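Local atomic coordinates of uncharacterized protein (Chaetomium thermophilum, PDB entry 3LPZ), a protein that probably acts as the Get4 component of the Get pathway, an alpha-solenoid that binds Get5 and takes part in the biogenesis of tail-anchored proteins. Residues A35-T38 / R39-A43; A171-E174 / Y175-K179; S183-A186 / P187-A191. All coordinates share one frame; numbering follows the deposited sequence.

Interaction 1: A35-T38 / R39-A43; sequences AQET and RLVAA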
loop_
_atom_site.group_PDB
_atom_site.type_symbol
_atom_site.label_atom_id
_atom_site.label_comp_id
_atom_site.label_asym_id
_atom_site.label_seq_id
_atom_site.Cartn_x
_atom_site.Cartn_y
_atom_site.Cartn_z
ATOM N N ALA A 35 10.018 -10.542 -30.820
ATOM C CA ALA A 35 8.933 -10.449 -29.838
ATOM C C ALA A 35 7.634 -10.919 -30.475
ATOM O O ALA A 35 6.848 -11.626 -29.836
ATOM C CB ALA A 35 8.794 -9.018 -29.292
ATOM N N GLN A 36 7.411 -10.550 -31.740
ATOM C CA GLN A 36 6.204 -10.996 -32.452
ATOM C C GLN A 36 6.187 -12.495 -32.685
ATOM O O GLN A 36 5.131 -13.142 -32.584
ATOM C CB GLN A 36 6.014 -10.233 -33.783
ATOM C CG GLN A 36 5.674 -8.746 -33.576
ATOM C CD GLN A 36 4.444 -8.529 -32.691
ATOM O OE1 GLN A 36 3.355 -9.037 -32.981
ATOM N NE2 GLN A 36 4.617 -7.776 -31.602
ATOM N N GLU A 37 7.356 -13.057 -33.000
ATOM C CA GLU A 37 7.447 -14.485 -33.198
ATOM C C GLU A 37 7.237 -15.182 -31.848
ATOM O O GLU A 37 6.662 -16.249 -31.788
ATOM C CB GLU A 37 8.805 -14.845 -33.786
ATOM C CG GLU A 37 8.979 -16.339 -34.096
ATOM C CD GLU A 37 10.292 -16.617 -34.755
ATOM O OE1 GLU A 37 10.709 -15.782 -35.597
ATOM O OE2 GLU A 37 10.914 -17.661 -34.428
ATOM N N THR A 38 7.710 -14.568 -30.761
ATOM C CA THR A 38 7.471 -15.127 -29.408
ATOM C C THR A 38 5.964 -15.241 -29.115
ATOM O O THR A 38 5.505 -16.252 -28.577
ATOM C CB THR A 38 8.187 -14.288 -28.319
ATOM O OG1 THR A 38 9.589 -14.210 -28.636
ATOM C CG2 THR A 38 8.024 -14.905 -26.895
ATOM N N ARG A 39 5.195 -14.203 -29.459
ATOM C CA ARG A 39 3.733 -14.225 -29.259
ATOM C C ARG A 39 3.101 -15.390 -29.996
ATOM O O ARG A 39 2.216 -16.057 -29.446
ATOM C CB ARG A 39 3.059 -12.942 -29.781
ATOM C CG ARG A 39 3.399 -11.674 -29.031
ATOM C CD ARG A 39 2.643 -10.506 -29.699
ATOM N NE ARG A 39 1.198 -10.744 -29.773
ATOM C CZ ARG A 39 0.395 -10.339 -30.767
ATOM N NH1 ARG A 39 0.891 -9.698 -31.831
ATOM N NH2 ARG A 39 -0.912 -10.611 -30.705
ATOM N N LEU A 40 3.501 -15.592 -31.255
ATOM C CA LEU A 40 2.946 -16.670 -32.056
ATOM C C LEU A 40 3.285 -18.044 -31.442
ATOM O O LEU A 40 2.408 -18.883 -31.295
ATOM C CB LEU A 40 3.422 -16.585 -33.520
ATOM C CG LEU A 40 2.711 -17.427 -34.589
ATOM C CD1 LEU A 40 1.220 -17.008 -34.821
ATOM C CD2 LEU A 40 3.492 -17.327 -35.916
ATOM N N VAL A 41 4.540 -18.259 -31.073
ATOM C CA VAL A 41 4.929 -19.542 -30.494
ATOM C C VAL A 41 4.179 -19.817 -29.163
ATOM O O VAL A 41 3.638 -20.936 -28.952
ATOM C CB VAL A 41 6.464 -19.610 -30.309
ATOM C CG1 VAL A 41 6.858 -20.855 -29.594
ATOM C CG2 VAL A 41 7.155 -19.548 -31.683
ATOM N N ALA A 42 4.154 -18.810 -28.278
ATOM C CA ALA A 42 3.454 -18.933 -27.015
ATOM C C ALA A 42 1.959 -19.223 -27.241
ATOM O O ALA A 42 1.375 -20.081 -26.554
ATOM C CB ALA A 42 3.617 -17.649 -26.162
ATOM N N ALA A 43 1.335 -18.506 -28.179
ATOM C CA ALA A 43 -0.096 -18.725 -28.464
ATOM C C ALA A 43 -0.356 -20.164 -28.943
ATOM O O ALA A 43 -1.341 -20.788 -28.535
ATOM C CB ALA A 43 -0.645 -17.689 -29.469
#

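Interaction 2: A171-E174 / Y175-K179; sequences ARME and YEWYK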
loop_
_atom_site.group_PDB
_atom_site.type_symbol
_atom_site.label_atom_id
_atom_site.label_comp_id
_atom_site.label_asym_id
_atom_site.label_seq_id
_atom_site.Cartn_x
_atom_site.Cartn_y
_atom_site.Cartn_z
ATOM N N ALA A 171 6.937 3.393 7.370
ATOM C CA ALA A 171 7.296 4.329 8.439
ATOM C C ALA A 171 8.584 5.123 8.093
ATOM O O ALA A 171 8.654 6.341 8.323
ATOM C CB ALA A 171 7.458 3.566 9.767
ATOM N N ARG A 172 9.577 4.439 7.529
ATOM C CA ARG A 172 10.831 5.113 7.090
ATOM C C ARG A 172 10.612 6.057 5.918
ATOM O O ARG A 172 11.233 7.129 5.848
ATOM C CB ARG A 172 11.917 4.091 6.738
ATOM C CG ARG A 172 12.491 3.423 7.972
ATOM C CD ARG A 172 13.727 2.539 7.661
ATOM N NE ARG A 172 14.014 1.634 8.782
ATOM C CZ ARG A 172 14.558 2.013 9.942
ATOM N NH1 ARG A 172 14.867 3.289 10.162
ATOM N NH2 ARG A 172 14.786 1.117 10.898
ATOM N N MET A 173 9.701 5.689 5.026
ATOM C CA MET A 173 9.287 6.585 3.943
ATOM C C MET A 173 8.574 7.825 4.507
ATOM O O MET A 173 8.880 8.947 4.118
ATOM C CB MET A 173 8.399 5.856 2.928
ATOM C CG MET A 173 7.978 6.719 1.710
ATOM S SD MET A 173 6.298 6.349 1.135
ATOM C CE MET A 173 5.416 7.304 2.371
ATOM N N GLU A 174 7.631 7.622 5.415
ATOM C CA GLU A 174 6.971 8.755 6.069
ATOM C C GLU A 174 7.976 9.626 6.818
ATOM O O GLU A 174 7.837 10.844 6.827
ATOM C CB GLU A 174 5.824 8.339 7.010
ATOM C CG GLU A 174 4.623 7.546 6.387
ATOM C CD GLU A 174 3.829 8.277 5.325
ATOM O OE1 GLU A 174 3.976 9.511 5.155
ATOM O OE2 GLU A 174 3.042 7.601 4.635
ATOM N N TYR A 175 8.964 9.014 7.468
ATOM C CA TYR A 175 9.995 9.800 8.131
ATOM C C TYR A 175 10.816 10.627 7.113
ATOM O O TYR A 175 11.103 11.799 7.367
ATOM C CB TYR A 175 10.954 8.943 8.994
ATOM C CG TYR A 175 11.740 9.845 9.902
ATOM C CD1 TYR A 175 11.141 10.369 11.041
ATOM C CD2 TYR A 175 13.039 10.234 9.600
ATOM C CE1 TYR A 175 11.800 11.228 11.877
ATOM C CE2 TYR A 175 13.737 11.125 10.460
ATOM C CZ TYR A 175 13.082 11.619 11.589
ATOM O OH TYR A 175 13.700 12.485 12.463
ATOM N N GLU A 176 11.201 10.027 5.985
ATOM C CA GLU A 176 11.916 10.783 4.919
ATOM C C GLU A 176 11.077 11.947 4.408
ATOM O O GLU A 176 11.587 13.059 4.156
ATOM C CB GLU A 176 12.327 9.885 3.738
ATOM C CG GLU A 176 13.459 8.913 4.061
ATOM C CD GLU A 176 14.741 9.612 4.557
ATOM O OE1 GLU A 176 15.215 10.571 3.899
ATOM O OE2 GLU A 176 15.268 9.206 5.614
ATOM N N TRP A 177 9.786 11.703 4.256
ATOM C CA TRP A 177 8.883 12.749 3.810
ATOM C C TRP A 177 8.779 13.871 4.848
ATOM O O TRP A 177 8.833 15.050 4.507
ATOM C CB TRP A 177 7.505 12.170 3.542
ATOM C CG TRP A 177 6.712 12.833 2.469
ATOM C CD1 TRP A 177 7.044 13.960 1.748
ATOM C CD2 TRP A 177 5.443 12.398 1.979
ATOM N NE1 TRP A 177 6.039 14.252 0.838
ATOM C CE2 TRP A 177 5.053 13.300 0.951
ATOM C CE3 TRP A 177 4.584 11.336 2.320
ATOM C CZ2 TRP A 177 3.837 13.166 0.251
ATOM C CZ3 TRP A 177 3.390 11.190 1.617
ATOM C CH2 TRP A 177 3.024 12.106 0.590
ATOM N N TYR A 178 8.651 13.500 6.119
ATOM C CA TYR A 178 8.632 14.467 7.225
ATOM C C TYR A 178 9.862 15.388 7.257
ATOM O O TYR A 178 9.758 16.579 7.583
ATOM C CB TYR A 178 8.531 13.708 8.550
ATOM C CG TYR A 178 9.039 14.483 9.755
ATOM C CD1 TYR A 178 8.356 15.612 10.231
ATOM C CD2 TYR A 178 10.193 14.081 10.430
ATOM C CE1 TYR A 178 8.794 16.305 11.340
ATOM C CE2 TYR A 178 10.651 14.784 11.563
ATOM C CZ TYR A 178 9.938 15.888 12.007
ATOM O OH TYR A 178 10.378 16.599 13.124
ATOM N N LYS A 179 11.024 14.837 6.930
ATOM C CA LYS A 179 12.270 15.629 6.974
ATOM C C LYS A 179 12.291 16.754 5.926
ATOM O O LYS A 179 13.082 17.687 6.032
ATOM C CB LYS A 179 13.470 14.723 6.774
ATOM C CG LYS A 179 13.743 13.851 7.968
ATOM C CD LYS A 179 14.819 12.846 7.614
ATOM C CE LYS A 179 16.182 13.389 7.966
ATOM N NZ LYS A 179 17.227 12.754 7.113
HETATM O O HOH W 1 13.770 7.259 6.876
#

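Interaction 3: S183-A186 / P187-A191; sequences SHTA and PLYCA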
loop_
_atom_site.group_PDB
_atom_site.type_symbol
_atom_site.label_atom_id
_atom_site.label_comp_id
_atom_site.label_asym_id
_atom_site.label_seq_id
_atom_site.Cartn_x
_atom_site.Cartn_y
_atom_site.Cartn_z
ATOM N N SER A 183 9.492 20.806 11.454
ATOM C CA SER A 183 9.606 19.772 12.486
ATOM C C SER A 183 8.350 19.540 13.350
ATOM O O SER A 183 8.187 18.443 13.886
ATOM C CB SER A 183 10.888 19.921 13.335
ATOM O OG SER A 183 10.786 21.028 14.179
ATOM N N HIS A 184 7.448 20.521 13.453
ATOM C CA HIS A 184 6.204 20.326 14.212
ATOM C C HIS A 184 5.246 19.326 13.532
ATOM O O HIS A 184 4.291 18.859 14.153
ATOM C CB HIS A 184 5.477 21.657 14.496
ATOM C CG HIS A 184 4.837 22.284 13.291
ATOM N ND1 HIS A 184 5.469 23.245 12.522
ATOM C CD2 HIS A 184 3.622 22.091 12.723
ATOM C CE1 HIS A 184 4.671 23.612 11.531
ATOM N NE2 HIS A 184 3.548 22.919 11.627
ATOM N N THR A 185 5.497 19.019 12.258
ATOM C CA THR A 185 4.624 18.120 11.513
ATOM C C THR A 185 4.877 16.647 11.786
ATOM O O THR A 185 4.194 15.814 11.191
ATOM C CB THR A 185 4.681 18.363 9.986
ATOM O OG1 THR A 185 5.972 17.951 9.481
ATOM C CG2 THR A 185 4.359 19.856 9.659
ATOM N N ALA A 186 5.823 16.306 12.677
ATOM C CA ALA A 186 6.102 14.863 12.967
ATOM C C ALA A 186 4.845 13.968 13.162
ATOM O O ALA A 186 4.782 12.910 12.558
ATOM C CB ALA A 186 7.086 14.668 14.114
ATOM N N PRO A 187 3.840 14.406 13.979
ATOM C CA PRO A 187 2.657 13.547 14.204
ATOM C C PRO A 187 1.829 13.295 12.946
ATOM O O PRO A 187 1.194 12.244 12.836
ATOM C CB PRO A 187 1.813 14.342 15.218
ATOM C CG PRO A 187 2.786 15.420 15.784
ATOM C CD PRO A 187 3.730 15.701 14.691
ATOM N N LEU A 188 1.840 14.242 11.999
ATOM C CA LEU A 188 1.087 14.088 10.745
ATOM C C LEU A 188 1.657 12.958 9.882
ATOM O O LEU A 188 0.918 12.199 9.279
ATOM C CB LEU A 188 1.067 15.396 9.949
ATOM C CG LEU A 188 0.042 16.494 10.300
ATOM C CD1 LEU A 188 -0.379 16.550 11.755
ATOM C CD2 LEU A 188 0.515 17.877 9.749
ATOM N N TYR A 189 2.974 12.856 9.825
ATOM C CA TYR A 189 3.613 11.808 9.049
ATOM C C TYR A 189 3.554 10.495 9.774
ATOM O O TYR A 189 3.357 9.446 9.145
ATOM C CB TYR A 189 5.047 12.194 8.673
ATOM C CG TYR A 189 5.044 13.350 7.683
ATOM C CD1 TYR A 189 4.856 13.118 6.314
ATOM C CD2 TYR A 189 5.137 14.677 8.123
ATOM C CE1 TYR A 189 4.815 14.187 5.400
ATOM C CE2 TYR A 189 5.101 15.740 7.218
ATOM C CZ TYR A 189 4.937 15.485 5.867
ATOM O OH TYR A 189 4.883 16.526 4.982
ATOM N N CYS A 190 3.648 10.542 11.098
ATOM C CA CYS A 190 3.471 9.323 11.871
ATOM C C CYS A 190 2.067 8.739 11.625
ATOM O O CYS A 190 1.936 7.524 11.404
ATOM C CB CYS A 190 3.727 9.583 13.370
ATOM S SG CYS A 190 3.768 8.074 14.331
ATOM N N ALA A 191 1.049 9.615 11.615
ATOM C CA ALA A 191 -0.335 9.208 11.406
ATOM C C ALA A 191 -0.548 8.569 10.043
ATOM O O ALA A 191 -1.289 7.627 9.951
ATOM C CB ALA A 191 -1.307 10.360 11.622
#

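Interaction 1: A35-T38 / R39-A43
Two successive turns of helix 28-47, near the N-terminal end of the Get4 alpha-solenoid, meet here through an i to i+3 pair, Gln36 and Arg39, laid over the regular i to i+4 backbone ladder. The two long polar chains run side by side and point the same way. Gln36 bends at chi2 (-55°), which brings its amide forward along the helix, toward Arg39, until OE1 accepts a hydrogen bond of 2.8 Å from Arg39 NH1. The donor lies in the carbonyl plane on a lone pair of OE1, and OE1 in turn sits at the guanidinium edge, close to its plane, although the amide and guanidinium planes are 60° apart. A glutamine chain is long enough to span one turn and bring an amide oxygen to the guanidinium edge. Replacing Gln36 with an alanine would probably leave Arg39 NH1 without this acceptor and its guanidinium freer to swing.

Ala35, Thr38 and Ala42, all small, form a buried strip against helix 51-67, and Thr38 returns its hydroxyl OG1 to the carbonyl of Ala34, so that a polar group can be buried. Glu37 faces helix 11-25, where it forms a salt bridge with Arg22, while Val41 reaches Ile15 of the same helix. Beneath these side chains the ladder is regular: Val41 N donates to Glu37 O at 3.0 Å, and Ala42 N to Thr38 O at 2.9 Å. Beside the first of these bonds, Val41 CG2 rests 3.3 Å from Glu37 O.

Interaction 2: A171-E174 / Y175-K179
The indole of Trp177 has the carboxylate of Glu174 at its edge, near the ring plane: OE1 lies 3.4 Å from CE3, and the two planes are only 28° apart. Met173 adds its methyl to the same part of the ring in an oblique approach, Met173 CE standing 4.1 Å from Trp177 CE3. Phe152 meets the indole edge-to-face from helix 152-159, and the ring of Tyr189 from helix 186-199 meets it with planes at about 55°. Tyr175 meets Phe213 edge-to-face and hydrogen-bonds through OH to Asp220; its CZ lies at the edge of the Tyr178 ring.

Glu174 reaches the indole by bending at chi2 (-62°), which turns the carboxylate along the helix. The partly positive C-H edge of an indole is a reasonable neighbour for a carboxylate oxygen; the closeness of Glu174 OE2 and Glu156 OE2 might favour a shared proton, with Arg192 nearby as a possible counterweight. A long, flexible methionine can follow the contour of the large ring.

On the exposed side a water bridges one turn, donating to Arg172 O at 2.7 Å and to Glu176 OE2 at 2.8 Å. The backbone bonds beneath are ordinary, such as Trp177 N to Met173 O at 2.9 Å. Aromatic and aliphatic groups thus reach from helix 166-179 to helices 152-159, 186-199 and 203-220, the layered helix-on-helix packing of an alpha-solenoid.

Interaction 3: S183-A186 / P187-A191
Thr185 O and Leu188 N make the first of the backbone hydrogen bonds that pass the chain from a 3-10 turn into helix 186-199. This bond is 2.9 Å from Thr185 O to Leu188 N, with the donor above the carbonyl plane, and Thr185 O takes a weak one from Tyr189 N at 3.5 Å. At Ala186 O the alpha-helical bond from Cys190 N, 3.0 Å, is the stronger, beside a weak one from Tyr189 N. Proline suits the first turn: the N-H groups there have no i-4 carbonyl of the helix to bond, and Pro187, lacking an N-H, costs nothing.

The polar-aromatic contact is made by Thr185 and Tyr189, which lie side by side and point the same way. Thr185 OG1 sits at the ring edge, in plane, 3.3 Å from Tyr189 CE2. With chi1 at 69° this hydroxyl lies between the backbone N and the carbonyl carbon, turned to the tyrosine, and it is also hydrogen-bonded to the carbonyl of Glu182. Tyr189 keeps CG anti to its carbonyl carbon (chi1 -68°), which leads the ring back over the start of the helix, where its OH bonds to Asp181.

Apolar contacts complete the junction. Ala186 CB lies 3.6 Å from Pro187 CD, and Thr185 CB is 4.2 Å from Leu188 CD2. Pro187 and Cys190 pack on Leu244 and Leu245 of helix 243-256. The whole is a helix N-terminus, a 3-10 turn leading into a proline-containing first turn, at the loop that joins two successive helices of the alpha-solenoid.

Overall arrangement
Interactions 2 and 3 are neighbours in chain and space, their centres 9 Å apart, on helices 166-179 and 186-199 and the loop between them. Tyr178 is the main link: its OH probably hydrogen-bonds to Ser183 O at 3.0 Å, and its ring packs on Thr185 and Ala186. Glu174 CB also lies 3.4 Å from Tyr189 O, and the rings of Trp177 and Tyr189 meet. Interaction 1 is remote, its centre about 45 Å from that of interaction 2 and about 52 Å from that of interaction 3, on the opposite side of the chain's centre from the latter. Interactions 2 and 3 thus form one joint between successive helices, and interaction 1 lies far off near the N-terminal end of the solenoid.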